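Local coordinates for twitching motility protein PilT (Aquifex aeolicus, PDB 2EYU) that probably hydrolyses ATP as a RecA-like P-loop motor domain to power type IV pilus retraction and so twitching motility, at residues I49-Y55 and F68-I74; Q153-V157 and I195-K199. The protein carries 1 engineered substitution. All coordinates share one frame. Numbering follows the deposited sequence.

Overall arrangement
The two contacts share no helix or strand, with centres about 34 Å and nearest atoms about 20 Å apart. Interaction 1 is the larger and the more buried, though only partly so: it ties the end of helix 38-52, which follows the probable Walker A loop, to the loop entering edge strand 74-79. Interaction 2 is a smaller surface contact between helices 151-161 and 189-197. Their chemistry differs accordingly. In interaction 1, carbonyls of the helix end and the turn after it meet amides, a lysine and a serine of the loop in a network of hydrogen bonds, whereas interaction 2 has none across its segments and relies on arginine methylenes set against helix-end oxygens and an isoleucine.

Interaction 1 (I49-Y55 and F68-I74); sequences INQTKSY and FKHKKSI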
loop_
_atom_site.group_PDB
_atom_site.type_symbol
_atom_site.label_atom_id
_atom_site.label_comp_id
_atom_site.label_asym_id
_atom_site.label_seq_id
_atom_site.Cartn_x
_atom_site.Cartn_y
_atom_site.Cartn_z
ATOM N N ILE A 49 -4.069 2.085 -14.616
ATOM C CA ILE A 49 -3.075 1.487 -15.499
ATOM C C ILE A 49 -3.800 0.959 -16.727
ATOM O O ILE A 49 -3.455 1.381 -17.829
ATOM C CB ILE A 49 -2.289 0.377 -14.780
ATOM C CG1 ILE A 49 -1.707 0.788 -13.426
ATOM C CG2 ILE A 49 -1.196 -0.138 -15.687
ATOM C CD1 ILE A 49 -1.205 -0.361 -12.575
ATOM N N ASN A 50 -4.782 0.085 -16.508
ATOM C CA ASN A 50 -5.629 -0.474 -17.550
ATOM C C ASN A 50 -5.999 0.539 -18.627
ATOM O O ASN A 50 -5.979 0.233 -19.820
ATOM C CB ASN A 50 -6.933 -0.999 -16.933
ATOM C CG ASN A 50 -7.713 -2.013 -17.723
ATOM O OD1 ASN A 50 -8.863 -2.325 -17.380
ATOM N ND2 ASN A 50 -7.157 -2.597 -18.773
ATOM N N GLN A 51 -6.361 1.745 -18.183
ATOM C CA GLN A 51 -6.925 2.736 -19.089
ATOM C C GLN A 51 -5.839 3.542 -19.792
ATOM O O GLN A 51 -6.060 4.139 -20.829
ATOM C CB GLN A 51 -7.806 3.737 -18.338
ATOM C CG GLN A 51 -8.798 3.138 -17.370
ATOM C CD GLN A 51 -9.102 4.025 -16.184
ATOM O OE1 GLN A 51 -8.966 3.585 -15.041
ATOM N NE2 GLN A 51 -9.506 5.261 -16.463
ATOM N N THR A 52 -4.660 3.560 -19.179
ATOM C CA THR A 52 -3.617 4.484 -19.624
ATOM C C THR A 52 -2.497 3.796 -20.367
ATOM O O THR A 52 -1.936 4.340 -21.329
ATOM C CB THR A 52 -3.076 5.221 -18.380
ATOM O OG1 THR A 52 -4.150 6.036 -17.877
ATOM C CG2 THR A 52 -1.919 6.124 -18.740
ATOM N N LYS A 53 -2.155 2.572 -19.963
ATOM C CA LYS A 53 -1.021 1.908 -20.604
ATOM C C LYS A 53 -1.358 0.565 -21.210
ATOM O O LYS A 53 -2.211 -0.176 -20.695
ATOM C CB LYS A 53 0.043 1.731 -19.519
ATOM C CG LYS A 53 0.794 3.040 -19.223
ATOM C CD LYS A 53 2.292 2.810 -19.308
ATOM C CE LYS A 53 2.811 3.113 -20.707
ATOM N NZ LYS A 53 3.745 4.276 -20.701
ATOM N N SER A 54 -0.691 0.201 -22.318
ATOM C CA SER A 54 -0.927 -1.157 -22.812
ATOM C C SER A 54 0.064 -2.134 -22.182
ATOM O O SER A 54 1.027 -2.540 -22.817
ATOM C CB SER A 54 -0.855 -1.274 -24.329
ATOM O OG SER A 54 -0.221 -0.194 -24.967
ATOM N N TYR A 55 -0.178 -2.551 -20.949
ATOM C CA TYR A 55 0.628 -3.540 -20.258
ATOM C C TYR A 55 -0.041 -4.916 -20.237
ATOM O O TYR A 55 -1.223 -5.016 -20.558
ATOM C CB TYR A 55 0.818 -3.176 -18.790
ATOM C CG TYR A 55 1.707 -2.021 -18.443
ATOM C CD1 TYR A 55 2.604 -1.477 -19.343
ATOM C CD2 TYR A 55 1.636 -1.481 -17.160
ATOM C CE1 TYR A 55 3.409 -0.409 -18.982
ATOM C CE2 TYR A 55 2.441 -0.421 -16.802
ATOM C CZ TYR A 55 3.322 0.111 -17.713
ATOM O OH TYR A 55 4.124 1.170 -17.349
ATOM N N PHE A 68 -12.049 -6.452 -13.865
ATOM C CA PHE A 68 -11.536 -5.341 -14.675
ATOM C C PHE A 68 -12.029 -5.454 -16.119
ATOM O O PHE A 68 -11.958 -6.562 -16.648
ATOM C CB PHE A 68 -10.011 -5.328 -14.623
ATOM C CG PHE A 68 -9.466 -4.723 -13.335
ATOM C CD1 PHE A 68 -8.722 -5.476 -12.452
ATOM C CD2 PHE A 68 -9.723 -3.398 -13.037
ATOM C CE1 PHE A 68 -8.241 -4.910 -11.286
ATOM C CE2 PHE A 68 -9.245 -2.823 -11.880
ATOM C CZ PHE A 68 -8.498 -3.583 -11.004
ATOM N N LYS A 69 -12.484 -4.326 -16.632
ATOM C CA LYS A 69 -12.901 -4.026 -17.991
ATOM C C LYS A 69 -11.736 -4.259 -18.944
ATOM O O LYS A 69 -10.574 -4.093 -18.545
ATOM C CB LYS A 69 -13.364 -2.573 -18.102
ATOM C CG LYS A 69 -14.845 -2.288 -18.203
ATOM C CD LYS A 69 -15.185 -1.403 -19.398
ATOM C CE LYS A 69 -16.426 -0.561 -19.142
ATOM N NZ LYS A 69 -17.324 -0.486 -20.331
ATOM N N HIS A 70 -11.965 -4.629 -20.205
ATOM C CA HIS A 70 -10.772 -4.720 -21.053
ATOM C C HIS A 70 -10.623 -3.439 -21.885
ATOM O O HIS A 70 -11.287 -3.281 -22.903
ATOM C CB HIS A 70 -10.776 -5.943 -21.967
ATOM C CG HIS A 70 -9.657 -5.883 -22.970
ATOM N ND1 HIS A 70 -9.848 -6.098 -24.313
ATOM C CD2 HIS A 70 -8.336 -5.621 -22.818
ATOM C CE1 HIS A 70 -8.694 -5.977 -24.947
ATOM N NE2 HIS A 70 -7.750 -5.688 -24.059
ATOM N N LYS A 71 -9.737 -2.594 -21.402
ATOM C CA LYS A 71 -9.384 -1.264 -21.858
ATOM C C LYS A 71 -8.087 -1.275 -22.652
ATOM O O LYS A 71 -8.013 -1.989 -23.656
ATOM C CB LYS A 71 -9.285 -0.340 -20.631
ATOM C CG LYS A 71 -10.654 -0.102 -19.993
ATOM C CD LYS A 71 -10.570 0.714 -18.722
ATOM C CE LYS A 71 -11.833 1.479 -18.388
ATOM N NZ LYS A 71 -12.181 2.524 -19.394
ATOM N N LYS A 72 -7.067 -0.522 -22.256
ATOM C CA LYS A 72 -5.802 -0.505 -22.990
ATOM C C LYS A 72 -4.876 -1.663 -22.649
ATOM O O LYS A 72 -4.043 -2.038 -23.480
ATOM C CB LYS A 72 -5.068 0.824 -22.728
ATOM C CG LYS A 72 -4.348 1.352 -23.955
ATOM C CD LYS A 72 -3.698 2.703 -23.788
ATOM C CE LYS A 72 -4.600 3.836 -24.241
ATOM N NZ LYS A 72 -5.119 4.667 -23.128
ATOM N N SER A 73 -4.985 -2.241 -21.447
ATOM C CA SER A 73 -4.060 -3.246 -20.969
ATOM C C SER A 73 -4.653 -4.648 -21.091
ATOM O O SER A 73 -5.848 -4.721 -21.346
ATOM C CB SER A 73 -3.641 -3.012 -19.505
ATOM O OG SER A 73 -2.557 -2.117 -19.386
ATOM N N ILE A 74 -3.801 -5.652 -20.916
ATOM C CA ILE A 74 -4.191 -7.060 -20.900
ATOM C C ILE A 74 -4.113 -7.626 -19.486
ATOM O O ILE A 74 -3.017 -7.848 -18.964
ATOM C CB ILE A 74 -3.331 -7.878 -21.877
ATOM C CG1 ILE A 74 -3.381 -9.389 -21.660
ATOM C CG2 ILE A 74 -1.894 -7.382 -21.888
ATOM C CD1 ILE A 74 -2.808 -10.156 -22.838
#
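Asn50, Lys72 and Ser73 bury the most surface where the last turn of helix 38-52 and the turn after it meet the loop 68-74. The side chain of Asn50, chi1 t, lies against the loop backbone from Lys69 to Lys71. Its carbonyl faces this loop and takes two amides: Lys72 N donates to Asn50 O at 2.8 Å, and Ser73 N adds a weak bond to the same Asn50 O at 3.1 Å. Lys72 then lays its aliphatic chain against the helix end, its CD 3.4 Å from Thr52 O, and its NZ reaches Gln51 O at 2.5 Å. Ser73 bridges the segment that leaves the helix. Its OG donates to Lys53 O at a very short 2.4 Å and accepts from Tyr55 N at 2.9 Å, holding both sides of the inverse gamma turn centred on Ser54. Beyond, Ile74 N donates to Tyr55 O at 2.7 Å where sheet pairing begins, though the position of Tyr55 O is less certain. Phe68 packs on Ala43 and Ile46 of helix 38-52, while Ile49 and Ser73 touch Ile57; backbone bonds between Ile74 and Ile57 continue the contact into parallel strands 56-61 and 74-79 at the sheet edge.

Interaction 2 (Q153-V157 and I195-K199); sequences QVRIV and IRENK
One helical turn, residues 153-157 of helix 151-161, lies beside the C-terminal end of helix 189-197, with Ile156 and Arg196 closest in register at 5.1 Å between CA atoms. The second helix closes in a Schellman motif: Asn198, the C-prime residue, takes left-handed angles (phi 63°, psi 56°), and Lys199 N returns to Leu194 O. Arg155 contributes most: its CA-to-CB bond points toward the partner, chi1 and chi2 are both t, and chi3 of -6° about CG-CD sets NE nearly cis to CB, folding the chain back; chi4 is -91°. Arg155 CD sits 3.1 Å from Ile195 O and 3.5 Å from Asn198 OD1, while CG passes 4.2 Å from Ile195 CG2. Asn198 CG (chi1 t) lies over one face of the guanidinium and Ile195 O at its edge, near the plane. Ile156 (chi1 m, chi2 136°) brings CG1 to 3.9 Å from CG of Arg196, whose chi1 is -116° and chi2 t. Arg196 NE is hydrogen-bonded to Ser159 OG, and its guanidinium makes a cation-pi contact with Phe160, both on helix 151-161. No hydrogen bond crosses the segments: Arg155 sets CD against helix-end oxygens and a guanidinium face against Asn198, beside the aliphatic Ile156-Arg196 contact.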
loop_
_atom_site.group_PDB
_atom_site.type_symbol
_atom_site.label_atom_id
_atom_site.label_comp_id
_atom_site.label_asym_id
_atom_site.label_seq_id
_atom_site.Cartn_x
_atom_site.Cartn_y
_atom_site.Cartn_z
ATOM N N GLN A 153 19.061 -8.428 5.472
ATOM C CA GLN A 153 18.883 -8.643 4.043
ATOM C C GLN A 153 17.584 -8.033 3.520
ATOM O O GLN A 153 17.606 -7.098 2.722
ATOM C CB GLN A 153 18.928 -10.134 3.711
ATOM C CG GLN A 153 19.472 -10.367 2.304
ATOM C CD GLN A 153 19.521 -11.825 1.904
ATOM O OE1 GLN A 153 20.153 -12.653 2.553
ATOM N NE2 GLN A 153 18.816 -12.132 0.819
ATOM N N VAL A 154 16.452 -8.551 3.957
ATOM C CA VAL A 154 15.131 -8.016 3.655
ATOM C C VAL A 154 15.001 -6.550 3.941
ATOM O O VAL A 154 14.395 -5.808 3.156
ATOM C CB VAL A 154 14.072 -8.704 4.569
ATOM C CG1 VAL A 154 12.680 -8.275 4.134
ATOM C CG2 VAL A 154 14.255 -10.199 4.546
ATOM N N ARG A 155 15.561 -6.085 5.075
ATOM C CA ARG A 155 15.386 -4.648 5.329
ATOM C C ARG A 155 16.006 -3.801 4.221
ATOM O O ARG A 155 15.408 -2.842 3.728
ATOM C CB ARG A 155 15.962 -4.257 6.682
ATOM C CG ARG A 155 15.542 -2.890 7.196
ATOM C CD ARG A 155 16.266 -2.528 8.481
ATOM N NE ARG A 155 17.079 -3.614 9.006
ATOM C CZ ARG A 155 16.788 -4.581 9.854
ATOM N NH1 ARG A 155 15.582 -4.704 10.393
ATOM N NH2 ARG A 155 17.720 -5.471 10.187
ATOM N N ILE A 156 17.211 -4.135 3.788
ATOM C CA ILE A 156 17.902 -3.295 2.791
ATOM C C ILE A 156 17.372 -3.534 1.385
ATOM O O ILE A 156 17.414 -2.618 0.566
ATOM C CB ILE A 156 19.424 -3.521 2.891
ATOM C CG1 ILE A 156 20.037 -2.914 4.153
ATOM C CG2 ILE A 156 20.123 -3.023 1.622
ATOM C CD1 ILE A 156 21.027 -3.772 4.896
ATOM N N VAL A 157 16.851 -4.697 1.033
ATOM C CA VAL A 157 16.124 -4.856 -0.238
ATOM C C VAL A 157 14.953 -3.893 -0.290
ATOM O O VAL A 157 14.724 -3.190 -1.272
ATOM C CB VAL A 157 15.598 -6.295 -0.401
ATOM C CG1 VAL A 157 14.653 -6.433 -1.582
ATOM C CG2 VAL A 157 16.746 -7.293 -0.556
ATOM N N ILE A 195 15.819 3.598 6.371
ATOM C CA ILE A 195 15.398 2.185 6.379
ATOM C C ILE A 195 16.590 1.238 6.385
ATOM O O ILE A 195 16.630 0.201 7.052
ATOM C CB ILE A 195 14.459 1.933 5.185
ATOM C CG1 ILE A 195 13.167 2.726 5.347
ATOM C CG2 ILE A 195 14.174 0.457 4.971
ATOM C CD1 ILE A 195 12.097 2.417 4.330
ATOM N N ARG A 196 17.609 1.615 5.632
ATOM C CA ARG A 196 18.876 0.905 5.512
ATOM C C ARG A 196 19.553 0.731 6.871
ATOM O O ARG A 196 19.812 -0.413 7.241
ATOM C CB ARG A 196 19.786 1.656 4.529
ATOM C CG ARG A 196 20.105 0.858 3.282
ATOM C CD ARG A 196 20.573 1.691 2.111
ATOM N NE ARG A 196 19.617 1.623 0.998
ATOM C CZ ARG A 196 19.359 2.634 0.186
ATOM N NH1 ARG A 196 19.986 3.789 0.376
ATOM N NH2 ARG A 196 18.484 2.515 -0.795
ATOM N N GLU A 197 19.807 1.827 7.572
ATOM C CA GLU A 197 20.315 1.864 8.924
ATOM C C GLU A 197 19.297 1.398 9.959
ATOM O O GLU A 197 19.642 1.290 11.137
ATOM C CB GLU A 197 20.730 3.282 9.338
ATOM C CG GLU A 197 21.857 3.875 8.507
ATOM C CD GLU A 197 21.297 4.630 7.318
ATOM O OE1 GLU A 197 20.352 5.429 7.516
ATOM O OE2 GLU A 197 21.780 4.407 6.187
ATOM N N ASN A 198 18.052 1.130 9.585
ATOM C CA ASN A 198 17.071 0.732 10.592
ATOM C C ASN A 198 16.840 1.848 11.605
ATOM O O ASN A 198 17.015 1.634 12.808
ATOM C CB ASN A 198 17.511 -0.529 11.343
ATOM C CG ASN A 198 16.342 -1.228 12.013
ATOM O OD1 ASN A 198 15.213 -1.145 11.533
ATOM N ND2 ASN A 198 16.603 -1.924 13.115
ATOM N N LYS A 199 16.469 3.011 11.125
ATOM C CA LYS A 199 16.096 4.176 11.911
ATOM C C LYS A 199 14.623 4.522 11.654
ATOM O O LYS A 199 14.312 5.615 11.183
ATOM C CB LYS A 199 16.929 5.404 11.564
ATOM C CG LYS A 199 18.066 5.628 12.560
ATOM C CD LYS A 199 19.384 5.882 11.837
ATOM C CE LYS A 199 20.558 5.351 12.644
ATOM N NZ LYS A 199 20.790 3.905 12.334
#